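Local coordinates for protein galectin (Danio rerio, PDB 6E20) that binds galactose-containing glycans as a galectin of the innate immune system and probably recognises the envelope glycoprotein of a fish virus, at residues B[34-39]-B[115-120]; B[40-45]-B[108-113]. All coordinates share one frame; numbering follows the deposited sequence.

Overall arrangement
Both contacts lie on the same side of the centre of the galectin beta sandwich, their centres about 9 Å apart. Along the chain the order is 34-39, 40-45, 108-113 and 115-120, so the inner pair forms contact 2 and the outer pair contact 1. Contact 1 joins strands 30-34 and 116-124 of the carbohydrate-binding sheet where the first of them ends. Contact 2 sets strand 40-47 of the same sheet against the end of strand 105-109, the border strand of the five-stranded sheet. Tyr117 connects the two: its ring packs on Ala42, and its hydroxyl touches Gln112 and meets Asn110. A probable hydrogen bond from Ile34 N to Leu43 O adds a backbone link, and strand 40-47 continues to the galactose.

Contact 1: residues B[34-39]-B[115-120]; sequences IGHSPE and EKYKYM
The aromatic ring of Tyr119 is covered on one face by backbone: the carbonyl carbon of Ser37 stands 3.6 Å above the ring centre, and Pro38 N lies over the same face nearer the rim. The Pro38 ring extends this cover, with its CD 3.6 Å from Tyr119 CE1 and its CG against the phenolic oxygen. Tyr119 CG, anti to its backbone N (chi1 177°), lies 3.6 Å from Ser37 N. Behind it, Gly35 and Tyr119 form an antiparallel hydrogen-bonded pair. Gly35 N donates to Tyr119 O over 3.0 Å, nearly straight at 163°, whereas the return bond from Tyr119 N to Gly35 O, 3.2 Å long, is more bent. This is where strand 30-34 of the galectin carbohydrate-binding sheet leaves strand 116-124, turning at Gly35 and His36; His36 and Ser37 then share Asp40 as partner in a classic beta bulge. At the corner itself, one face of the His36 imidazole rests obliquely on Tyr117, the planes 46° apart and NE2 3.3 Å from Tyr117 CE1. His36 NE2 is hydrogen-bonded to Ser114 OG, while the Tyr117 hydroxyl reaches Asn110. A water in the plane of the imidazole bridges His36 ND1 to the amide of Lys118, from which it accepts. Ile34, on the face of the sheet opposite Tyr119, sets its CG2 crosswise on Tyr117 CB, 3.8 Å away.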
loop_
_atom_site.group_PDB
_atom_site.type_symbol
_atom_site.label_atom_id
_atom_site.label_comp_id
_atom_site.label_asym_id
_atom_site.label_seq_id
_atom_site.Cartn_x
_atom_site.Cartn_y
_atom_site.Cartn_z
ATOM N N ILE B 34 -6.147 -6.423 9.618
ATOM C CA ILE B 34 -6.317 -7.221 8.378
ATOM C C ILE B 34 -7.676 -7.937 8.452
ATOM O O ILE B 34 -7.983 -8.605 9.488
ATOM C CB ILE B 34 -5.143 -8.189 8.186
ATOM C CG1 ILE B 34 -3.785 -7.474 8.203
ATOM C CG2 ILE B 34 -5.333 -9.007 6.915
ATOM C CD1 ILE B 34 -2.603 -8.433 8.328
ATOM N N GLY B 35 -8.498 -7.792 7.414
ATOM C CA GLY B 35 -9.826 -8.440 7.436
ATOM C C GLY B 35 -10.593 -8.203 6.161
ATOM O O GLY B 35 -9.959 -8.131 5.106
ATOM N N HIS B 36 -11.917 -8.155 6.266
ATOM C CA HIS B 36 -12.851 -7.970 5.130
ATOM C C HIS B 36 -13.379 -6.533 5.096
ATOM O O HIS B 36 -13.710 -6.070 4.026
ATOM C CB HIS B 36 -13.981 -9.012 5.214
ATOM C CG HIS B 36 -13.500 -10.415 5.045
ATOM N ND1 HIS B 36 -12.773 -10.822 3.943
ATOM C CD2 HIS B 36 -13.635 -11.508 5.828
ATOM C CE1 HIS B 36 -12.488 -12.107 4.051
ATOM N NE2 HIS B 36 -12.989 -12.542 5.207
ATOM N N SER B 37 -13.478 -5.848 6.231
ATOM C CA SER B 37 -14.190 -4.550 6.352
ATOM C C SER B 37 -13.930 -3.974 7.733
ATOM O O SER B 37 -13.455 -4.687 8.604
ATOM C CB SER B 37 -15.676 -4.742 6.164
ATOM O OG SER B 37 -16.249 -5.215 7.375
ATOM N N PRO B 38 -14.303 -2.706 8.004
ATOM C CA PRO B 38 -14.154 -2.133 9.346
ATOM C C PRO B 38 -14.884 -2.944 10.441
ATOM O O PRO B 38 -14.454 -2.909 11.588
ATOM C CB PRO B 38 -14.709 -0.708 9.175
ATOM C CG PRO B 38 -14.582 -0.411 7.688
ATOM C CD PRO B 38 -14.839 -1.745 7.026
ATOM N N GLU B 39 -15.904 -3.720 10.071
ATOM C CA GLU B 39 -16.752 -4.503 11.002
ATOM C C GLU B 39 -16.325 -5.972 11.024
ATOM O O GLU B 39 -16.956 -6.725 11.764
ATOM C CB GLU B 39 -18.227 -4.424 10.603
ATOM C CG GLU B 39 -18.894 -3.122 11.021
ATOM C CD GLU B 39 -18.688 -1.956 10.075
ATOM O OE1 GLU B 39 -18.567 -2.212 8.847
ATOM O OE2 GLU B 39 -18.640 -0.792 10.563
ATOM N N GLU B 115 -9.199 -17.496 3.508
ATOM C CA GLU B 115 -7.898 -17.664 2.813
ATOM C C GLU B 115 -7.524 -16.391 2.042
ATOM O O GLU B 115 -6.421 -16.374 1.475
ATOM C CB GLU B 115 -7.963 -18.869 1.871
ATOM C CG GLU B 115 -7.918 -20.192 2.625
ATOM C CD GLU B 115 -8.282 -21.416 1.806
ATOM O OE1 GLU B 115 -7.470 -21.794 0.950
ATOM O OE2 GLU B 115 -9.388 -21.964 2.018
ATOM N N LYS B 116 -8.379 -15.363 2.038
ATOM C CA LYS B 116 -8.088 -14.085 1.339
ATOM C C LYS B 116 -8.726 -12.911 2.077
ATOM O O LYS B 116 -9.909 -12.987 2.369
ATOM C CB LYS B 116 -8.613 -14.155 -0.096
ATOM C CG LYS B 116 -8.153 -13.033 -1.017
ATOM C CD LYS B 116 -8.545 -13.267 -2.465
ATOM C CE LYS B 116 -10.042 -13.180 -2.697
ATOM N NZ LYS B 116 -10.409 -13.713 -4.028
ATOM N N TYR B 117 -7.948 -11.845 2.289
ATOM C CA TYR B 117 -8.359 -10.582 2.955
ATOM C C TYR B 117 -7.999 -9.392 2.052
ATOM O O TYR B 117 -6.851 -9.294 1.625
ATOM C CB TYR B 117 -7.687 -10.520 4.330
ATOM C CG TYR B 117 -8.179 -11.591 5.272
ATOM C CD1 TYR B 117 -9.509 -11.616 5.644
ATOM C CD2 TYR B 117 -7.343 -12.583 5.762
ATOM C CE1 TYR B 117 -10.000 -12.576 6.503
ATOM C CE2 TYR B 117 -7.817 -13.554 6.638
ATOM C CZ TYR B 117 -9.156 -13.555 7.001
ATOM O OH TYR B 117 -9.686 -14.508 7.826
ATOM N N LYS B 118 -8.974 -8.525 1.764
ATOM C CA LYS B 118 -8.840 -7.392 0.808
ATOM C C LYS B 118 -9.048 -6.048 1.536
ATOM O O LYS B 118 -9.107 -4.991 0.843
ATOM C CB LYS B 118 -9.799 -7.628 -0.358
ATOM C CG LYS B 118 -9.411 -8.831 -1.212
ATOM C CD LYS B 118 -10.471 -9.301 -2.191
ATOM C CE LYS B 118 -11.141 -8.183 -2.953
ATOM N NZ LYS B 118 -12.017 -8.719 -4.024
ATOM N N TYR B 119 -9.070 -6.070 2.870
ATOM C CA TYR B 119 -9.182 -4.860 3.721
ATOM C C TYR B 119 -7.961 -4.754 4.649
ATOM O O TYR B 119 -7.690 -5.679 5.424
ATOM C CB TYR B 119 -10.524 -4.897 4.456
ATOM C CG TYR B 119 -10.716 -3.746 5.399
ATOM C CD1 TYR B 119 -11.254 -2.540 4.989
ATOM C CD2 TYR B 119 -10.292 -3.858 6.703
ATOM C CE1 TYR B 119 -11.395 -1.483 5.873
ATOM C CE2 TYR B 119 -10.435 -2.817 7.598
ATOM C CZ TYR B 119 -10.985 -1.624 7.182
ATOM O OH TYR B 119 -11.102 -0.635 8.115
ATOM N N MET B 120 -7.200 -3.661 4.559
ATOM C CA MET B 120 -6.083 -3.373 5.506
ATOM C C MET B 120 -6.227 -1.930 6.004
ATOM O O MET B 120 -6.430 -1.003 5.200
ATOM C CB MET B 120 -4.694 -3.563 4.888
ATOM C CG MET B 120 -4.367 -4.997 4.568
ATOM S SD MET B 120 -2.647 -5.200 4.026
ATOM C CE MET B 120 -2.745 -4.697 2.310
HETATM O O HOH W 1 -11.647 -9.362 1.860
#

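Contact 2: residues B[40-45]-B[108-113]; sequences DIALHM and FPNRQG. With GAL (beta-D-galactopyranose), chain D.
Asp40 and Gln112 reach toward each other tip to tip across this contact, the carboxylate and amide planes turned 78° apart. The Asp40 CG is anti to its backbone N (chi1 -169°), and the carboxylate approaches the end of a Gln112 chain that bends at chi2; which end of that amide carries the oxygen is doubtful. Beneath the two polar tips the methyl of Ala42 packs on Gln112 CB at 3.9 Å. A water then joins the backbones, donating to Ala42 O over 2.7 Å and accepting from Gln112 N at 3.0 Å. Ala42 O also lies at the edge of the Phe108 ring, near its plane and 3.5 Å from Phe108 CE2. Leu43 comes to this ring at a slant, its CD1 branch 3.8 Å from Phe108 CD2. Phe108 thus reaches from the border strand 105-109 of one sheet of the galectin sandwich to strand 40-47 of the other. Both segments change course here: Ala42 and Leu43 face Ile34 together in a classic beta bulge, and the second segment leaves its strand through an inverse gamma turn centred on Asn110 and a type I turn from Asn110 to Gly113. Phe108 CZ sits over one face of the Arg111 guanidinium, 3.4 Å above its plane and toward its rim, and Arg111 NH1 is hydrogen-bonded to Asn61 OD1 and Ser62 OG. Asn61 in turn binds the galactose, together with Arg48 and Glu71. Farther along strand 40-47, the His44 imidazole presents its edge to the sugar: NE2 is hydrogen-bonded to O4 of GAL at 2.9 Å, while ND1, the other ring nitrogen, is hydrogen-bonded to Asn33.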
loop_
_atom_site.group_PDB
_atom_site.type_symbol
_atom_site.label_atom_id
_atom_site.label_comp_id
_atom_site.label_asym_id
_atom_site.label_seq_id
_atom_site.Cartn_x
_atom_site.Cartn_y
_atom_site.Cartn_z
ATOM N N ASP B 40 -15.297 -6.369 10.273
ATOM C CA ASP B 40 -14.875 -7.789 10.206
ATOM C C ASP B 40 -13.353 -7.815 10.071
ATOM O O ASP B 40 -12.867 -7.794 8.949
ATOM C CB ASP B 40 -15.633 -8.535 9.097
ATOM C CG ASP B 40 -15.470 -10.049 9.101
ATOM O OD1 ASP B 40 -14.800 -10.563 10.008
ATOM O OD2 ASP B 40 -16.021 -10.715 8.183
ATOM N N ILE B 41 -12.647 -7.852 11.195
ATOM C CA ILE B 41 -11.157 -7.819 11.254
ATOM C C ILE B 41 -10.686 -9.163 11.800
ATOM O O ILE B 41 -10.967 -9.436 12.954
ATOM C CB ILE B 41 -10.650 -6.654 12.127
ATOM C CG1 ILE B 41 -11.218 -5.315 11.681
ATOM C CG2 ILE B 41 -9.119 -6.626 12.165
ATOM C CD1 ILE B 41 -10.889 -4.975 10.256
ATOM N N ALA B 42 -9.928 -9.911 11.005
ATOM C CA ALA B 42 -9.381 -11.248 11.323
ATOM C C ALA B 42 -8.168 -11.142 12.248
ATOM O O ALA B 42 -8.005 -12.014 13.132
ATOM C CB ALA B 42 -9.010 -11.938 10.037
ATOM N N LEU B 43 -7.303 -10.156 11.986
ATOM C CA LEU B 43 -6.139 -9.801 12.839
ATOM C C LEU B 43 -6.118 -8.288 13.125
ATOM O O LEU B 43 -5.894 -7.481 12.192
ATOM C CB LEU B 43 -4.834 -10.213 12.162
ATOM C CG LEU B 43 -3.575 -9.741 12.891
ATOM C CD1 LEU B 43 -3.505 -10.317 14.294
ATOM C CD2 LEU B 43 -2.315 -10.096 12.120
ATOM N N HIS B 44 -6.243 -7.955 14.401
ATOM C CA HIS B 44 -5.955 -6.634 14.992
ATOM C C HIS B 44 -4.643 -6.769 15.765
ATOM O O HIS B 44 -4.630 -7.470 16.776
ATOM C CB HIS B 44 -7.115 -6.192 15.873
ATOM C CG HIS B 44 -6.832 -5.002 16.724
ATOM N ND1 HIS B 44 -6.968 -3.730 16.238
ATOM C CD2 HIS B 44 -6.489 -4.888 18.032
ATOM C CE1 HIS B 44 -6.730 -2.857 17.212
ATOM N NE2 HIS B 44 -6.400 -3.546 18.336
ATOM N N MET B 45 -3.573 -6.152 15.288
ATOM C CA MET B 45 -2.263 -6.252 15.985
ATOM C C MET B 45 -1.905 -4.860 16.490
ATOM O O MET B 45 -1.747 -3.964 15.645
ATOM C CB MET B 45 -1.166 -6.778 15.068
ATOM C CG MET B 45 0.166 -6.856 15.774
ATOM S SD MET B 45 1.474 -7.120 14.604
ATOM C CE MET B 45 2.888 -6.651 15.607
ATOM N N PHE B 108 -0.997 -15.994 16.072
ATOM C CA PHE B 108 -2.385 -15.583 16.404
ATOM C C PHE B 108 -3.334 -16.375 15.515
ATOM O O PHE B 108 -3.142 -16.400 14.304
ATOM C CB PHE B 108 -2.570 -14.071 16.250
ATOM C CG PHE B 108 -3.972 -13.631 16.604
ATOM C CD1 PHE B 108 -4.322 -13.370 17.915
ATOM C CD2 PHE B 108 -4.958 -13.570 15.640
ATOM C CE1 PHE B 108 -5.627 -13.036 18.244
ATOM C CE2 PHE B 108 -6.258 -13.213 15.973
ATOM C CZ PHE B 108 -6.592 -12.953 17.269
ATOM N N PRO B 109 -4.354 -17.066 16.067
ATOM C CA PRO B 109 -5.252 -17.848 15.234
ATOM C C PRO B 109 -6.033 -16.995 14.234
ATOM O O PRO B 109 -6.519 -15.905 14.550
ATOM C CB PRO B 109 -6.178 -18.539 16.240
ATOM C CG PRO B 109 -6.177 -17.601 17.414
ATOM C CD PRO B 109 -4.740 -17.118 17.482
ATOM N N ASN B 110 -6.173 -17.557 13.038
ATOM C CA ASN B 110 -7.087 -17.066 11.986
ATOM C C ASN B 110 -8.500 -17.568 12.280
ATOM O O ASN B 110 -8.989 -18.437 11.519
ATOM C CB ASN B 110 -6.578 -17.483 10.608
ATOM C CG ASN B 110 -7.352 -16.868 9.466
ATOM O OD1 ASN B 110 -7.225 -17.336 8.335
ATOM N ND2 ASN B 110 -8.170 -15.862 9.739
ATOM N N ARG B 111 -9.155 -16.981 13.284
ATOM C CA ARG B 111 -10.520 -17.378 13.747
ATOM C C ARG B 111 -11.546 -17.139 12.636
ATOM O O ARG B 111 -12.463 -17.977 12.516
ATOM C CB ARG B 111 -10.959 -16.610 14.990
ATOM C CG ARG B 111 -10.011 -16.774 16.167
ATOM C CD ARG B 111 -10.174 -15.610 17.112
ATOM N NE ARG B 111 -9.483 -15.795 18.373
ATOM C CZ ARG B 111 -9.196 -14.822 19.230
ATOM N NH1 ARG B 111 -9.505 -13.569 18.951
ATOM N NH2 ARG B 111 -8.558 -15.103 20.351
ATOM N N GLN B 112 -11.405 -16.062 11.857
ATOM C CA GLN B 112 -12.341 -15.754 10.740
ATOM C C GLN B 112 -12.258 -16.876 9.698
ATOM O O GLN B 112 -13.251 -17.118 9.051
ATOM C CB GLN B 112 -12.098 -14.348 10.184
ATOM C CG GLN B 112 -12.976 -13.954 8.985
ATOM C CD GLN B 112 -14.438 -13.705 9.292
ATOM O OE1 GLN B 112 -15.265 -13.504 8.396
ATOM N NE2 GLN B 112 -14.773 -13.687 10.567
ATOM N N GLY B 113 -11.107 -17.515 9.527
ATOM C CA GLY B 113 -10.966 -18.748 8.726
ATOM C C GLY B 113 -10.758 -18.506 7.240
ATOM O O GLY B 113 -10.493 -19.506 6.534
HETATM C C1 GAL D . -9.347 -2.616 23.554
HETATM C C2 GAL D . -8.970 -1.374 22.786
HETATM C C3 GAL D . -9.261 -1.573 21.302
HETATM C C4 GAL D . -8.573 -2.848 20.811
HETATM C C5 GAL D . -9.032 -4.033 21.689
HETATM C C6 GAL D . -8.352 -5.378 21.333
HETATM O O2 GAL D . -9.772 -0.314 23.312
HETATM O O3 GAL D . -8.799 -0.463 20.573
HETATM O O4 GAL D . -7.171 -2.601 20.924
HETATM O O5 GAL D . -8.719 -3.763 23.054
HETATM O O6 GAL D . -8.660 -6.391 22.310
HETATM O O HOH W 2 -9.781 -14.013 13.315
#